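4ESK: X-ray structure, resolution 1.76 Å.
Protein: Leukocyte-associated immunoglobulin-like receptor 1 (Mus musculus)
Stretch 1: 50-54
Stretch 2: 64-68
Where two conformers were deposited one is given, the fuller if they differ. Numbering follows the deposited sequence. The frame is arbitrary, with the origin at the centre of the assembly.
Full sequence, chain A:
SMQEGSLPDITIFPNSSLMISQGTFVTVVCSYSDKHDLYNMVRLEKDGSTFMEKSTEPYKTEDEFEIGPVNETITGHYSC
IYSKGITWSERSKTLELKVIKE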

# COMPACT_ATOMS: atom_id res chain seq x y z
N THR A 50 0.19 -12.16 -1.95
CA THR A 50 -0.88 -11.26 -2.33
C THR A 50 -1.90 -11.14 -1.20
O THR A 50 -2.44 -12.15 -0.71
CB THR A 50 -1.58 -11.73 -3.61
OG1 THR A 50 -0.61 -11.87 -4.65
CG2 THR A 50 -2.65 -10.76 -4.02
N PHE A 51 -2.14 -9.91 -0.77
CA PHE A 51 -3.10 -9.60 0.28
C PHE A 51 -4.43 -9.15 -0.31
O PHE A 51 -5.50 -9.65 0.05
CB PHE A 51 -2.50 -8.56 1.24
CG PHE A 51 -3.39 -8.19 2.40
CD1 PHE A 51 -3.58 -9.08 3.45
CD2 PHE A 51 -4.01 -6.96 2.46
CE1 PHE A 51 -4.38 -8.73 4.54
CE2 PHE A 51 -4.82 -6.61 3.53
CZ PHE A 51 -5.01 -7.50 4.57
N MET A 52 -4.38 -8.18 -1.22
CA MET A 52 -5.57 -7.69 -1.90
C MET A 52 -5.12 -7.32 -3.32
O MET A 52 -3.94 -6.96 -3.52
CB MET A 52 -6.15 -6.44 -1.21
CG MET A 52 -6.91 -6.68 0.08
SD MET A 52 -7.19 -5.13 0.95
CE MET A 52 -8.26 -5.71 2.28
N GLU A 53 -6.03 -7.43 -4.28
CA GLU A 53 -5.73 -6.99 -5.63
C GLU A 53 -6.96 -6.54 -6.39
O GLU A 53 -8.09 -6.85 -6.04
CB GLU A 53 -4.95 -8.05 -6.40
CG GLU A 53 -5.73 -9.31 -6.72
CD GLU A 53 -4.87 -10.40 -7.34
OE1 GLU A 53 -3.71 -10.15 -7.74
OE2 GLU A 53 -5.38 -11.54 -7.40
N LYS A 54 -6.72 -5.75 -7.43
CA LYS A 54 -7.78 -5.25 -8.27
C LYS A 54 -7.23 -4.66 -9.55
O LYS A 54 -6.03 -4.48 -9.67
CB LYS A 54 -8.64 -4.20 -7.53
CG LYS A 54 -7.91 -2.97 -7.03
CD LYS A 54 -8.90 -1.89 -6.59
CE LYS A 54 -8.26 -0.87 -5.67
NZ LYS A 54 -9.23 0.12 -5.13
N GLU A 64 -6.31 2.82 -4.26
CA GLU A 64 -6.43 2.76 -2.81
C GLU A 64 -7.02 1.45 -2.34
O GLU A 64 -7.91 0.90 -2.99
CB GLU A 64 -7.33 3.86 -2.31
CG GLU A 64 -6.80 5.25 -2.52
CD GLU A 64 -7.58 6.27 -1.72
OE1 GLU A 64 -8.35 5.88 -0.82
OE2 GLU A 64 -7.42 7.46 -2.02
N PHE A 65 -6.55 1.00 -1.19
CA PHE A 65 -7.08 -0.19 -0.52
C PHE A 65 -7.45 0.23 0.90
O PHE A 65 -6.58 0.65 1.65
CB PHE A 65 -6.02 -1.28 -0.47
CG PHE A 65 -5.60 -1.81 -1.81
CD1 PHE A 65 -6.20 -2.93 -2.33
CD2 PHE A 65 -4.58 -1.22 -2.54
CE1 PHE A 65 -5.83 -3.44 -3.56
CE2 PHE A 65 -4.20 -1.71 -3.78
CZ PHE A 65 -4.81 -2.84 -4.28
N GLU A 66 -8.73 0.16 1.26
CA GLU A 66 -9.14 0.47 2.62
C GLU A 66 -9.14 -0.82 3.42
O GLU A 66 -9.74 -1.81 3.00
CB GLU A 66 -10.51 1.12 2.69
CG GLU A 66 -10.76 1.76 4.06
CD GLU A 66 -12.19 2.18 4.28
OE1 GLU A 66 -13.02 2.01 3.36
OE2 GLU A 66 -12.49 2.71 5.37
N ILE A 67 -8.46 -0.79 4.56
CA ILE A 67 -8.30 -1.91 5.46
C ILE A 67 -8.75 -1.50 6.86
O ILE A 67 -8.04 -0.81 7.57
CB ILE A 67 -6.85 -2.40 5.54
CG1 ILE A 67 -6.26 -2.65 4.15
CG2 ILE A 67 -6.75 -3.66 6.37
CD1 ILE A 67 -4.78 -2.97 4.22
N GLY A 68 -9.95 -1.92 7.25
CA GLY A 68 -10.46 -1.52 8.57
C GLY A 68 -11.79 -2.18 8.87
O GLY A 68 -12.56 -2.46 7.95

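The most unusual feature of this contact is the single lysine that serves both the backbone and the aromatic ring of the opposing strand. Lys-54 NZ donates a hydrogen bond to Glu-64 O at 2.6 Å, a short separation and the one hydrogen bond between the two stretches. To reach that carbonyl the side chain leaves CA with chi1 at 59° (p) and then runs fully extended, chi2 to chi4 all t, which carries it over one face of Phe-65. Lys-54 CE lies 4.3 Å from the centroid of the ring of Phe-65 (CG to CZ), 17° off the normal, a CH-pi geometry. The ammonium is nearly on the ring axis, 9° off the normal, but Lys-54 NZ is 5.2 Å from the centroid of those same Phe-65 ring atoms, so any cation-pi attraction is weak at most.

The strands do not pair through their backbones here. Their axes approach no closer than 8.8 Å, with an angle of 136° between their directions, and even the register pair, Met-52 CA and Phe-65 CA, is 7.8 Å apart. Side chains must therefore bridge the gap. Phe-65, buried and with chi1 at -65° (m), points its CA-to-CB bond toward the other strand and loses more area to it than any other residue here, 82 Å². Met-52 CB packs obliquely against it, 3.7 Å from Phe-65 CD1.

The extended Met-52 side chain, with chi2 and chi3 both t, also carries its terminal methyl to the next inward-pointing residue of stretch 2: Met-52 CE is 4.1 Å from Ile-67 CG1. Phe-51 reaches the same isoleucine, with Phe-51 CE2 3.7 Å from Ile-67 CD1. Between Phe-65 and Ile-67, the CA-to-CB bond of Glu-66 points away, consistent with strand alternation.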